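Local coordinates for putative two-component sensor histidine kinase protein (Sinorhizobium meliloti, PDB 3HCY) that is probably a photoreceptor histidine kinase that transfers phosphate from ATP to a histidine, represented here by its GAF domain, at residues R41-S44 with E45-R49. Residues are numbered along the deposited sequence; the frame is centred on the assembly and turned at random.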
loop_
_atom_site.group_PDB
_atom_site.type_symbol
_atom_site.label_atom_id
_atom_site.label_comp_id
_atom_site.label_asym_id
_atom_site.label_seq_id
_atom_site.Cartn_x
_atom_site.Cartn_y
_atom_site.Cartn_z
ATOM N N ARG A 41 -13.086 10.069 3.149
ATOM C CA ARG A 41 -13.595 10.519 4.449
ATOM C C ARG A 41 -12.904 11.743 4.957
ATOM O O ARG A 41 -11.804 11.977 4.547
ATOM C CB ARG A 41 -13.405 9.429 5.488
ATOM C CG ARG A 41 -12.170 8.623 5.483
ATOM C CD ARG A 41 -12.603 7.148 5.869
ATOM N NE ARG A 41 -11.523 6.206 6.252
ATOM C CZ ARG A 41 -11.526 4.879 6.080
ATOM N NH1 ARG A 41 -12.496 4.240 5.450
ATOM N NH2 ARG A 41 -10.482 4.193 6.493
ATOM N N GLY A 42 -13.465 12.566 5.825
ATOM C CA GLY A 42 -14.806 13.015 5.858
ATOM C C GLY A 42 -14.732 14.316 5.016
ATOM O O GLY A 42 -14.473 15.387 5.517
ATOM N N LEU A 43 -14.803 14.142 3.697
ATOM C CA LEU A 43 -15.298 15.149 2.799
ATOM C C LEU A 43 -16.814 14.992 2.771
ATOM O O LEU A 43 -17.352 13.877 2.880
ATOM C CB LEU A 43 -14.763 14.918 1.366
ATOM C CG LEU A 43 -13.233 15.020 1.248
ATOM C CD1 LEU A 43 -12.750 14.872 -0.188
ATOM C CD2 LEU A 43 -12.713 16.321 1.879
ATOM N N SER A 44 -17.499 16.116 2.582
ATOM C CA SER A 44 -18.923 16.070 2.319
ATOM C C SER A 44 -19.144 15.849 0.796
ATOM O O SER A 44 -18.290 16.203 -0.049
ATOM C CB SER A 44 -19.562 17.370 2.753
ATOM O OG SER A 44 -19.148 18.342 1.827
ATOM N N GLU A 45 -20.327 15.324 0.471
ATOM C CA GLU A 45 -20.790 15.235 -0.903
ATOM C C GLU A 45 -20.898 16.590 -1.541
ATOM O O GLU A 45 -20.520 16.788 -2.684
ATOM C CB GLU A 45 -22.115 14.550 -0.898
ATOM C CG GLU A 45 -21.911 13.066 -0.586
ATOM C CD GLU A 45 -23.194 12.279 -0.370
ATOM O OE1 GLU A 45 -24.306 12.876 -0.293
ATOM O OE2 GLU A 45 -23.075 11.033 -0.280
ATOM N N HIS A 46 -21.343 17.561 -0.768
ATOM C CA HIS A 46 -21.374 18.904 -1.269
ATOM C C HIS A 46 -20.031 19.238 -1.835
ATOM O O HIS A 46 -19.942 19.712 -2.947
ATOM C CB HIS A 46 -21.713 19.860 -0.173
ATOM C CG HIS A 46 -21.861 21.267 -0.640
ATOM N ND1 HIS A 46 -23.010 21.730 -1.255
ATOM C CD2 HIS A 46 -21.019 22.332 -0.552
ATOM C CE1 HIS A 46 -22.863 23.021 -1.529
ATOM N NE2 HIS A 46 -21.662 23.408 -1.122
ATOM N N TYR A 47 -18.968 18.971 -1.078
ATOM C CA TYR A 47 -17.634 19.260 -1.581
ATOM C C TYR A 47 -17.357 18.440 -2.813
ATOM O O TYR A 47 -16.736 18.907 -3.749
ATOM C CB TYR A 47 -16.563 18.966 -0.537
ATOM C CG TYR A 47 -15.118 19.217 -1.024
ATOM C CD1 TYR A 47 -14.278 18.163 -1.337
ATOM C CD2 TYR A 47 -14.599 20.505 -1.156
ATOM C CE1 TYR A 47 -12.975 18.381 -1.769
ATOM C CE2 TYR A 47 -13.280 20.716 -1.589
ATOM C CZ TYR A 47 -12.482 19.639 -1.894
ATOM O OH TYR A 47 -11.178 19.806 -2.348
ATOM N N GLN A 48 -17.792 17.200 -2.802
ATOM C CA GLN A 48 -17.376 16.292 -3.846
ATOM C C GLN A 48 -17.970 16.704 -5.194
ATOM O O GLN A 48 -17.242 16.753 -6.200
ATOM C CB GLN A 48 -17.719 14.837 -3.456
ATOM C CG GLN A 48 -16.897 14.364 -2.270
ATOM C CD GLN A 48 -17.215 13.003 -1.792
ATOM O OE1 GLN A 48 -18.326 12.512 -1.993
ATOM N NE2 GLN A 48 -16.271 12.380 -1.138
ATOM N N ARG A 49 -19.269 17.048 -5.190
ATOM C CA ARG A 49 -19.955 17.561 -6.369
ATOM C C ARG A 49 -19.309 18.858 -6.797
ATOM O O ARG A 49 -19.090 19.109 -7.966
ATOM C CB ARG A 49 -21.411 17.825 -6.052
ATOM C CG ARG A 49 -22.306 16.593 -5.793
ATOM C CD ARG A 49 -23.839 16.980 -5.803
ATOM N NE ARG A 49 -24.222 17.937 -4.721
ATOM C CZ ARG A 49 -24.569 17.618 -3.455
ATOM N NH1 ARG A 49 -24.634 16.347 -3.019
ATOM N NH2 ARG A 49 -24.865 18.592 -2.609
#
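S44 OG accepts the backbone N-H of Y47 at 3.0 Å between OG and N, and the bond is nearly straight, 162° at the hydrogen. S44 is the N-cap of helix 45-50. Its chi1 of 72° sets OG between its own backbone N and its carbonyl carbon, which brings it to the N-H of Y47. S44 OG is also hydrogen-bonded to E88 OE1 of helix 79-88, which links the cap to that helix. S44 O takes the N-H of Q48, with 3.0 Å from O to N, the first i to i+4 backbone bond of the helix. The Q48 chain runs extended past the S44 carbonyl towards L43, where Q48 NE2 lies 3.9 Å from L43 CB.

The closely packed side is apolar. L43 and Y47 meet at an angle to each other. Both methyls of L43 sit against the CD1-CE1 side of the ring, and L43 CD1 is 3.8 Å from Y47 CD1. Y47 CG is anti to its backbone N (chi1 178°), which carries the ring to the L43 side of the turn. Y47 is buried. L43 and Y47 both touch F37 and Y111, residues of the antiparallel sheet of the GAF domain. The contact thus joins the end of strand 35-41 to the short helix that follows it and seats that helix on the sheet. I85 of helix 79-88 also packs on Y47.

The other side is loose. E45 reaches the cap through CB, 3.7 Å from S44 C, and then extends away. H46 touches S44 OG through CB at 3.6 Å, while its imidazole leads outward. Both residues are exposed to solvent.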